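Local coordinates for protein ORF98 PTP-2 (Cydia pomonella granulosis virus, PDB 6I28) that probably removes phosphate from tyrosine and serine/threonine residues of proteins, perhaps MAP kinases among them, as a viral dual-specificity phosphatase, at residues I14-V20 with A115-I119; V39-L45 with K98-C104; G62-V67 with M84-Y88; H68-D72 with V108-A112. All blocks are in the same frame, centred on the assembly; numbering follows the deposited sequence. Where two conformers were deposited one is given.

Contact 1. Residues I14-V20 with A115-I119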
# COMPACT_ATOMS: atom_id res chain seq x y z
N ILE A 14 2.26 9.77 2.54
CA ILE A 14 0.82 9.89 2.26
C ILE A 14 0.04 10.42 3.47
O ILE A 14 -0.84 11.27 3.34
CB ILE A 14 0.28 8.51 1.81
CG1 ILE A 14 0.99 7.99 0.56
CG2 ILE A 14 -1.24 8.57 1.54
CD1 ILE A 14 1.02 9.03 -0.59
N ASN A 15 0.31 9.92 4.67
CA ASN A 15 -0.27 10.41 5.92
C ASN A 15 0.73 10.07 7.03
O ASN A 15 1.87 9.74 6.76
CB ASN A 15 -1.68 9.84 6.14
CG ASN A 15 -1.71 8.35 6.35
OD1 ASN A 15 -0.69 7.69 6.61
ND2 ASN A 15 -2.92 7.79 6.26
N GLN A 16 0.30 10.20 8.29
CA GLN A 16 1.24 10.00 9.39
C GLN A 16 1.72 8.56 9.48
O GLN A 16 2.74 8.31 10.12
CB GLN A 16 0.62 10.42 10.72
CG GLN A 16 0.87 11.92 11.05
CD GLN A 16 2.27 12.47 10.62
OE1 GLN A 16 2.37 13.47 9.88
NE2 GLN A 16 3.34 11.81 11.08
N ASP A 17 1.04 7.61 8.83
CA ASP A 17 1.37 6.19 8.94
C ASP A 17 2.02 5.57 7.71
O ASP A 17 2.63 4.50 7.82
CB ASP A 17 0.10 5.34 9.21
CG ASP A 17 -0.68 5.78 10.40
OD1 ASP A 17 -0.04 6.05 11.45
OD2 ASP A 17 -1.97 5.91 10.29
N LEU A 18 1.86 6.18 6.52
CA LEU A 18 2.14 5.52 5.26
C LEU A 18 2.99 6.37 4.32
O LEU A 18 2.73 7.57 4.18
CB LEU A 18 0.83 5.18 4.49
CG LEU A 18 -0.13 4.19 5.10
CD1 LEU A 18 -1.32 4.09 4.19
CD2 LEU A 18 0.54 2.81 5.36
N PHE A 19 3.99 5.73 3.72
CA PHE A 19 4.69 6.15 2.50
C PHE A 19 4.37 5.22 1.34
O PHE A 19 4.13 4.02 1.51
CB PHE A 19 6.21 6.16 2.71
CG PHE A 19 6.68 7.09 3.77
CD1 PHE A 19 6.57 6.78 5.11
CD2 PHE A 19 7.27 8.28 3.43
CE1 PHE A 19 7.03 7.66 6.04
CE2 PHE A 19 7.72 9.14 4.39
CZ PHE A 19 7.59 8.84 5.68
N VAL A 20 4.33 5.79 0.13
CA VAL A 20 4.21 5.02 -1.11
C VAL A 20 5.33 5.42 -2.08
O VAL A 20 5.64 6.60 -2.26
CB VAL A 20 2.85 5.25 -1.80
CG1 VAL A 20 2.90 4.60 -3.15
CG2 VAL A 20 1.74 4.79 -0.97
N ALA A 115 -2.30 1.13 -0.40
CA ALA A 115 -2.44 2.33 0.42
C ALA A 115 -3.86 2.85 0.39
O ALA A 115 -4.45 3.15 1.45
CB ALA A 115 -1.46 3.39 -0.05
N ILE A 116 -4.47 2.89 -0.80
CA ILE A 116 -5.82 3.41 -0.94
C ILE A 116 -6.78 2.52 -0.17
O ILE A 116 -7.68 3.00 0.51
CB ILE A 116 -6.20 3.53 -2.43
CG1 ILE A 116 -5.44 4.65 -3.14
CG2 ILE A 116 -7.75 3.72 -2.62
CD1 ILE A 116 -5.71 4.83 -4.65
N TYR A 117 -6.57 1.20 -0.24
CA TYR A 117 -7.47 0.28 0.43
C TYR A 117 -7.34 0.39 1.95
O TYR A 117 -8.35 0.40 2.67
CB TYR A 117 -7.14 -1.16 0.03
CG TYR A 117 -8.03 -2.18 0.74
CD1 TYR A 117 -9.38 -2.16 0.63
CD2 TYR A 117 -7.48 -3.16 1.53
CE1 TYR A 117 -10.21 -3.10 1.28
CE2 TYR A 117 -8.24 -4.10 2.20
CZ TYR A 117 -9.61 -4.08 2.09
OH TYR A 117 -10.42 -5.00 2.74
N TYR A 118 -6.10 0.49 2.45
CA TYR A 118 -5.93 0.77 3.85
C TYR A 118 -6.67 2.00 4.31
O TYR A 118 -7.33 1.96 5.35
CB TYR A 118 -4.45 0.85 4.23
CG TYR A 118 -4.24 1.02 5.69
CD1 TYR A 118 -4.28 -0.11 6.51
CD2 TYR A 118 -4.08 2.27 6.30
CE1 TYR A 118 -4.13 -0.02 7.84
CE2 TYR A 118 -3.89 2.34 7.70
CZ TYR A 118 -3.95 1.19 8.46
OH TYR A 118 -3.81 1.17 9.83
N ILE A 119 -6.68 3.08 3.50
CA ILE A 119 -7.39 4.29 3.89
C ILE A 119 -8.91 4.13 3.76
O ILE A 119 -9.66 4.60 4.63
CB ILE A 119 -6.82 5.46 3.04
CG1 ILE A 119 -5.36 5.76 3.49
CG2 ILE A 119 -7.70 6.72 3.11
CD1 ILE A 119 -4.70 6.85 2.72
O HOH W 1 -4.49 3.69 10.62
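Leu-18 points its side chain at the helix and lays CD1 in a shallow hollow between Ala-115, Tyr-118 and Ile-119: Leu-18 CD1 is 3.9 Å from Tyr-118 CD2, 4.3 Å from Ala-115 CB and 4.4 Å from Ile-119 CG1. Two residues on, Val-20 uses the small Ala-115 to come close, Val-20 CG2 to Ala-115 CB being 3.6 Å. At the other end Ile-14 CG2 meets Ile-119 CD1 at 4.0 Å. Strand 18-20 and helix 115-119 run nearly antiparallel, at 154° with axes 10.4 Å apart. This is one layer boundary of the alpha/beta phosphatase fold, where helix 110-123 packs on the central sheet; Phe-19 faces away, toward Phe-33 of helix 27-36. The link between strands 11-13 and 18-21 holds an Asx turn, Asn-15 OD1 accepting from Asp-17 N at 2.8 Å, and Ile-14 N donates to Leu-18 O at 2.8 Å. No direct hydrogen bond joins the two segments. Water 1 bridges them at the edge, 2.7 Å from Tyr-118 OH and, in a weak bond, 3.4 Å from Asp-17 OD2. The ring of Tyr-118 also meets Phe-86 of helix 82-95.

Contact 2. Residues V39-L45 with K98-C104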
# COMPACT_ATOMS: atom_id res chain seq x y z
N VAL A 39 11.19 5.11 8.83
CA VAL A 39 10.25 4.10 8.35
C VAL A 39 10.50 2.83 9.15
O VAL A 39 11.61 2.31 9.15
CB VAL A 39 10.43 3.84 6.84
CG1 VAL A 39 9.58 2.63 6.40
CG2 VAL A 39 10.06 5.09 6.05
N GLY A 40 9.47 2.30 9.79
CA GLY A 40 9.63 1.15 10.65
C GLY A 40 9.39 -0.19 9.97
O GLY A 40 9.84 -1.23 10.48
N CYS A 41 8.74 -0.18 8.83
CA CYS A 41 8.29 -1.41 8.17
C CYS A 41 8.16 -1.11 6.67
O CYS A 41 7.91 0.02 6.27
CB CYS A 41 7.02 -1.86 8.92
SG CYS A 41 5.79 -2.67 8.11
N VAL A 42 8.40 -2.12 5.89
CA VAL A 42 8.40 -2.04 4.44
C VAL A 42 7.56 -3.19 3.90
O VAL A 42 7.74 -4.33 4.29
CB VAL A 42 9.83 -2.09 3.88
CG1 VAL A 42 9.73 -2.06 2.38
CG2 VAL A 42 10.68 -0.95 4.38
N VAL A 43 6.64 -2.88 2.99
CA VAL A 43 5.89 -3.89 2.25
C VAL A 43 6.33 -3.78 0.78
O VAL A 43 6.02 -2.78 0.10
CB VAL A 43 4.37 -3.71 2.37
CG1 VAL A 43 3.60 -4.71 1.55
CG2 VAL A 43 3.98 -3.76 3.82
N SER A 44 6.84 -4.83 0.26
CA SER A 44 7.37 -4.90 -1.11
C SER A 44 6.37 -5.68 -1.95
O SER A 44 6.19 -6.91 -1.77
CB SER A 44 8.75 -5.56 -1.16
OG SER A 44 9.77 -4.86 -0.46
N LEU A 45 5.73 -5.02 -2.89
CA LEU A 45 4.76 -5.62 -3.80
C LEU A 45 5.41 -5.61 -5.18
O LEU A 45 5.22 -4.70 -6.00
CB LEU A 45 3.50 -4.84 -3.78
CG LEU A 45 2.78 -4.76 -2.45
CD1 LEU A 45 1.51 -3.93 -2.70
CD2 LEU A 45 2.52 -6.06 -1.85
N LYS A 98 4.55 1.69 14.13
CA LYS A 98 5.51 1.89 13.08
C LYS A 98 4.85 2.58 11.91
O LYS A 98 3.64 2.45 11.69
CB LYS A 98 6.07 0.52 12.71
CG LYS A 98 7.00 -0.10 13.83
CD LYS A 98 7.14 -1.57 13.63
CE LYS A 98 8.15 -2.10 14.67
NZ LYS A 98 8.16 -3.62 14.72
N THR A 99 5.64 3.38 11.20
CA THR A 99 5.25 3.86 9.88
C THR A 99 5.64 2.82 8.82
O THR A 99 6.57 2.03 9.02
CB THR A 99 5.86 5.22 9.56
OG1 THR A 99 7.25 5.09 9.53
CG2 THR A 99 5.52 6.23 10.57
N VAL A 100 4.93 2.81 7.71
CA VAL A 100 5.12 1.77 6.70
C VAL A 100 5.42 2.41 5.35
O VAL A 100 4.70 3.31 4.91
CB VAL A 100 3.87 0.87 6.58
CG1 VAL A 100 4.13 -0.30 5.68
CG2 VAL A 100 3.44 0.32 7.91
N LEU A 101 6.45 1.92 4.68
CA LEU A 101 6.71 2.20 3.28
C LEU A 101 6.13 1.04 2.48
O LEU A 101 6.59 -0.09 2.60
CB LEU A 101 8.20 2.38 2.97
CG LEU A 101 8.51 2.34 1.48
CD1 LEU A 101 7.75 3.51 0.71
CD2 LEU A 101 10.01 2.35 1.19
N ILE A 102 5.14 1.31 1.65
CA ILE A 102 4.61 0.36 0.67
C ILE A 102 5.17 0.72 -0.70
O ILE A 102 5.06 1.85 -1.19
CB ILE A 102 3.08 0.37 0.61
CG1 ILE A 102 2.40 0.15 1.98
CG2 ILE A 102 2.59 -0.72 -0.40
CD1 ILE A 102 0.97 0.70 1.97
N HIS A 103 5.85 -0.21 -1.34
CA HIS A 103 6.49 0.10 -2.61
C HIS A 103 6.27 -1.02 -3.64
O HIS A 103 6.14 -2.21 -3.30
CB HIS A 103 8.01 0.34 -2.47
CG HIS A 103 8.86 -0.90 -2.46
ND1 HIS A 103 9.41 -1.46 -3.60
CD2 HIS A 103 9.24 -1.70 -1.43
CE1 HIS A 103 10.11 -2.53 -3.27
NE2 HIS A 103 10.02 -2.70 -1.96
N CYS A 104 6.28 -0.63 -4.89
CA CYS A 104 6.35 -1.52 -6.04
C CYS A 104 7.51 -1.06 -6.90
O CYS A 104 8.61 -0.79 -6.38
CB CYS A 104 5.01 -1.58 -6.76
SG CYS A 104 4.24 -0.04 -7.25
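Val-39 enters beside the partner strand, its CG1 3.7 Å from Leu-101 CB. Gly-40 N donates to Thr-99 O at 3.0 Å, and Cys-41 N reaches the same oxygen, Thr-99 O, only weakly at 3.1 Å; a CB on Gly-40 would clash with Lys-98 CB. From Cys-41 on, the pairing is regular and parallel, with the strands 14° apart in direction and their axes 4.6 Å apart. Cys-41 O accepts from Leu-101 N at 2.9 Å, while Cys-41 SG touches Val-100 CG1 at 3.8 Å. The backbone of Val-42 pairs instead with Asp-63 and Leu-65 on the other side, while Val-42 CA makes a CA-H...O contact with Leu-101 O at 3.2 Å. Val-43 bonds through backbone N and O: N donates to Leu-101 O at 2.8 Å, and O accepts from His-103 N at 3.0 Å. Ser-44 OG pairs with His-103 NE2 at 2.6 Å and is also hydrogen-bonded to His-64 of the next strand; His-103 ND1 in turn donates to Cys-104 O at 3.0 Å, tying the ring to the residue that begins the family's CX5R phosphate-binding loop. Leu-45 N closes the ladder on His-103 O at 2.9 Å. The two strands lie inside the mixed sheet, between strands 18-21 and 64-68: Val-43, Val-100 and Ile-102 face helices 82-95 and 110-123, whereas Leu-101 and His-103 face helix 27-36.

Contact 3. Residues G62-V67 with M84-Y88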
# COMPACT_ATOMS: atom_id res chain seq x y z
N GLY A 62 10.20 -9.65 10.62
CA GLY A 62 8.83 -9.33 10.70
C GLY A 62 8.51 -7.94 10.24
O GLY A 62 7.35 -7.65 10.02
N ASP A 63 9.51 -7.08 10.11
CA ASP A 63 9.29 -5.71 9.68
C ASP A 63 9.48 -5.51 8.19
O ASP A 63 9.27 -4.38 7.70
CB ASP A 63 10.16 -4.71 10.44
CG ASP A 63 9.77 -4.58 11.91
OD1 ASP A 63 8.63 -4.94 12.28
OD2 ASP A 63 10.63 -4.18 12.71
N HIS A 64 9.68 -6.58 7.44
CA HIS A 64 9.75 -6.49 5.98
C HIS A 64 8.97 -7.64 5.40
O HIS A 64 9.34 -8.81 5.57
CB HIS A 64 11.19 -6.50 5.50
CG HIS A 64 11.34 -6.10 4.06
ND1 HIS A 64 12.54 -5.72 3.51
CD2 HIS A 64 10.42 -6.03 3.07
CE1 HIS A 64 12.35 -5.42 2.24
NE2 HIS A 64 11.07 -5.60 1.95
N LEU A 65 7.85 -7.32 4.77
CA LEU A 65 6.93 -8.24 4.13
C LEU A 65 7.01 -8.10 2.62
O LEU A 65 6.99 -6.99 2.09
CB LEU A 65 5.51 -7.92 4.57
CG LEU A 65 4.35 -8.79 4.06
CD1 LEU A 65 4.70 -10.20 4.47
CD2 LEU A 65 3.00 -8.41 4.60
N HIS A 66 6.99 -9.22 1.93
CA HIS A 66 6.99 -9.29 0.48
C HIS A 66 5.80 -10.12 0.03
O HIS A 66 5.58 -11.22 0.53
CB HIS A 66 8.30 -9.96 -0.03
CG HIS A 66 8.29 -10.29 -1.48
ND1 HIS A 66 8.58 -11.55 -1.97
CD2 HIS A 66 7.99 -9.53 -2.57
CE1 HIS A 66 8.49 -11.55 -3.29
NE2 HIS A 66 8.12 -10.34 -3.67
N VAL A 67 5.05 -9.62 -0.96
CA VAL A 67 4.13 -10.43 -1.73
C VAL A 67 4.55 -10.36 -3.20
O VAL A 67 4.60 -9.27 -3.78
CB VAL A 67 2.66 -9.97 -1.58
CG1 VAL A 67 1.79 -10.80 -2.50
CG2 VAL A 67 2.17 -10.09 -0.16
N MET A 84 -4.64 -10.31 4.28
CA MET A 84 -3.39 -10.47 5.02
C MET A 84 -2.59 -9.17 5.01
O MET A 84 -2.11 -8.70 6.05
CB MET A 84 -2.58 -11.63 4.42
CG MET A 84 -1.26 -11.95 5.11
SD MET A 84 0.06 -10.80 4.57
CE MET A 84 0.42 -11.42 2.92
N LEU A 85 -2.52 -8.50 3.87
CA LEU A 85 -1.75 -7.26 3.80
C LEU A 85 -2.38 -6.18 4.68
O LEU A 85 -1.68 -5.46 5.39
CB LEU A 85 -1.69 -6.78 2.35
CG LEU A 85 -0.70 -7.58 1.49
CD1 LEU A 85 -0.98 -7.32 0.03
CD2 LEU A 85 0.78 -7.23 1.85
N PHE A 86 -3.69 -6.02 4.59
CA PHE A 86 -4.37 -5.08 5.47
C PHE A 86 -4.07 -5.31 6.94
O PHE A 86 -3.76 -4.36 7.68
CB PHE A 86 -5.88 -5.06 5.24
CG PHE A 86 -6.60 -4.11 6.17
CD1 PHE A 86 -6.69 -2.77 5.88
CD2 PHE A 86 -7.06 -4.54 7.40
CE1 PHE A 86 -7.29 -1.93 6.73
CE2 PHE A 86 -7.64 -3.67 8.27
CZ PHE A 86 -7.81 -2.37 7.88
N ASN A 87 -4.18 -6.57 7.38
CA ASN A 87 -3.97 -6.90 8.78
C ASN A 87 -2.54 -6.67 9.18
O ASN A 87 -2.28 -6.19 10.29
CB ASN A 87 -4.37 -8.32 9.01
CG ASN A 87 -5.84 -8.49 9.00
OD1 ASN A 87 -6.56 -7.62 9.45
ND2 ASN A 87 -6.31 -9.62 8.50
N TYR A 88 -1.58 -6.93 8.28
CA TYR A 88 -0.19 -6.59 8.56
C TYR A 88 -0.02 -5.09 8.80
O TYR A 88 0.56 -4.64 9.80
CB TYR A 88 0.68 -7.06 7.43
CG TYR A 88 2.14 -6.83 7.63
CD1 TYR A 88 2.92 -7.72 8.38
CD2 TYR A 88 2.77 -5.71 7.11
CE1 TYR A 88 4.24 -7.48 8.53
CE2 TYR A 88 4.11 -5.49 7.26
CZ TYR A 88 4.86 -6.39 7.97
OH TYR A 88 6.20 -6.09 8.11
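One hydrogen bond crosses this contact: Tyr-88 OH donates to Gly-62 O at 2.7 Å, fastening the end of the tyrosine to the turn that leads into strand 64-68. Gly-62 adopts a positive phi of 98°, where a CB would jam against the preceding carbonyl. Beside it, Asp-63 turns away from the helix segment, and its OD1 makes salt bridges with Lys-92 and Lys-98. The second kind of interaction is CH-pi: Leu-65 CD2 sits over the face of the Tyr-88 ring, 3.7 Å from its centroid and 19° off the normal, so the leucine is held against the ring while the hydroxyl bonds further back along the chain. Strand 64-67 and helix 84-88 run antiparallel, at 167° with axes 10.9 Å apart, as suits a beta-alpha-beta crossover: helix 82-95 leads from edge strand 64-68 to strand 100-103, parallel to it, passing strand 41-46 that lies between them. The rest is apolar packing. Leu-65 CD2 also touches Leu-85 CD2 at 3.7 Å and Met-84 SD at 3.8 Å. Val-67 CG2 repeats the pattern near the other end, 3.8 Å from both Leu-85 CD2 and Met-84 CE. Leu-85 faces inward to Val-43 and Leu-114, whereas Met-84 stays exposed at the margin; His-64 and His-66 point from the other side of the strand.

Contact 4. Residues H68-D72 with V108-A112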
# COMPACT_ATOMS: atom_id res chain seq x y z
N HIS A 68 4.84 -11.51 -3.79
CA HIS A 68 5.11 -11.58 -5.21
C HIS A 68 3.82 -11.39 -5.99
O HIS A 68 2.91 -12.24 -5.92
CB HIS A 68 5.71 -12.93 -5.56
CG HIS A 68 6.09 -13.06 -6.99
ND1 HIS A 68 5.19 -13.44 -7.98
CD2 HIS A 68 7.29 -12.91 -7.61
CE1 HIS A 68 5.81 -13.49 -9.14
NE2 HIS A 68 7.09 -13.19 -8.94
N CYS A 69 3.72 -10.30 -6.75
CA CYS A 69 2.50 -10.03 -7.50
C CYS A 69 2.85 -9.17 -8.71
O CYS A 69 3.71 -8.30 -8.64
CB CYS A 69 1.42 -9.30 -6.69
SG CYS A 69 2.05 -7.81 -5.77
N GLU A 70 2.13 -9.41 -9.79
CA GLU A 70 2.25 -8.66 -11.03
C GLU A 70 1.18 -7.58 -11.09
O GLU A 70 0.21 -7.59 -10.32
CB GLU A 70 2.12 -9.60 -12.24
CG GLU A 70 3.34 -10.47 -12.40
CD GLU A 70 3.09 -11.56 -13.39
OE1 GLU A 70 2.37 -11.28 -14.37
OE2 GLU A 70 3.60 -12.68 -13.19
N ASP A 71 1.40 -6.63 -11.98
CA ASP A 71 0.41 -5.60 -12.30
C ASP A 71 -0.13 -6.04 -13.67
O ASP A 71 0.37 -5.64 -14.73
CB ASP A 71 0.99 -4.20 -12.28
CG ASP A 71 -0.07 -3.14 -12.43
OD1 ASP A 71 -1.17 -3.45 -12.96
OD2 ASP A 71 0.20 -2.00 -12.04
N ASP A 72 -1.11 -6.91 -13.63
CA ASP A 72 -1.58 -7.55 -14.84
C ASP A 72 -2.97 -8.05 -14.52
O ASP A 72 -3.16 -8.72 -13.49
CB ASP A 72 -0.65 -8.68 -15.28
CG ASP A 72 -0.83 -9.03 -16.74
OD1 ASP A 72 0.11 -8.84 -17.56
OD2 ASP A 72 -1.94 -9.48 -17.07
N VAL A 108 2.87 3.85 -8.39
CA VAL A 108 1.63 4.48 -8.87
C VAL A 108 0.46 3.52 -8.97
O VAL A 108 -0.69 3.99 -9.09
CB VAL A 108 1.84 5.20 -10.22
CG1 VAL A 108 2.88 6.37 -10.10
CG2 VAL A 108 2.22 4.21 -11.34
N SER A 109 0.66 2.20 -8.95
CA SER A 109 -0.44 1.26 -9.15
C SER A 109 -0.50 0.17 -8.07
O SER A 109 -1.35 0.24 -7.17
CB SER A 109 -0.34 0.65 -10.55
OG SER A 109 -1.44 -0.22 -10.81
N ARG A 110 0.42 -0.80 -8.07
CA ARG A 110 0.36 -1.86 -7.06
C ARG A 110 0.37 -1.28 -5.64
O ARG A 110 -0.56 -1.50 -4.86
CB ARG A 110 1.53 -2.83 -7.20
CG ARG A 110 1.23 -4.10 -7.99
CD ARG A 110 2.41 -4.94 -8.33
NE ARG A 110 3.35 -4.23 -9.18
CZ ARG A 110 4.38 -4.75 -9.80
NH1 ARG A 110 4.65 -6.05 -9.71
NH2 ARG A 110 5.15 -3.96 -10.54
N SER A 111 1.46 -0.57 -5.29
CA SER A 111 1.61 -0.02 -3.93
C SER A 111 0.49 0.96 -3.62
O SER A 111 -0.10 0.94 -2.51
CB SER A 111 2.98 0.66 -3.79
OG SER A 111 3.16 1.64 -4.81
N ALA A 112 0.13 1.80 -4.62
CA ALA A 112 -0.94 2.77 -4.40
C ALA A 112 -2.28 2.10 -4.11
O ALA A 112 -3.07 2.59 -3.30
CB ALA A 112 -1.08 3.68 -5.62
O HOH W 2 2.10 -1.67 -10.28
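Residues 68-72 form an extended loop without regular structure, while residues 108-112 pass from a loop into the first turn of helix 110-123; the backbones come nearest at Asp-71 and Arg-110, CA to CA 6.4 Å. Ser-109 stands at the N-cap position, but its side chain makes no capping bond: Ser-109 OG donates instead to Asp-71 OD2 at 2.7 Å. Arg-110 reaches further back along the loop, NH1 donating to Cys-69 O at 2.7 Å, and its CD lies 3.9 Å from Cys-69 SG. Asp-71 CB lies over one face of the guanidinium, 3.9 Å from Arg-110 NE. Water 2 links the same partners, donating a hydrogen bond to Asp-71 OD2 at 2.6 Å and accepting from Arg-110 N at 2.9 Å and from Arg-110 NE at 3.1 Å. Asp-71 OD1 is also bonded to Ser-143, and Arg-110 NH1 forms a salt bridge with Asp-47. A bound calcium ion lies about 3 Å from the Arg-110 side chain. With Cys-104, Arg-110 frames the CX5R P-loop of cysteine-dependent phosphatases, in which the arginine probably binds phosphate; the position of Asp-71 on the facing loop is consistent with that of the general acid in related dual-specificity phosphatases.

How the contacts relate
All four contacts belong to one alpha/beta phosphatase fold. Contact 2 forms the middle of the mixed sheet; contacts 1 and 3, 14 Å apart between centres, pack helices 110-123 and 82-95 on the same face, where Tyr-118 meets Phe-86. Between centres, contact 2 lies 10 Å from contact 1 and 9 Å from contact 3; strand 100-103 adjoins strand 18-21 of contact 1, and strand 41-46 adjoins strand 64-68 of contact 3. Along the chain contact 1 encloses the others, contact 3 nests in contact 2, and contact 4 crosses both. Contact 4, 14 to 15 Å from the rest, gathers the carboxyl ends of strands 64-68 and 100-103 at helix 110-123, so the sheet positions the probable catalytic pocket.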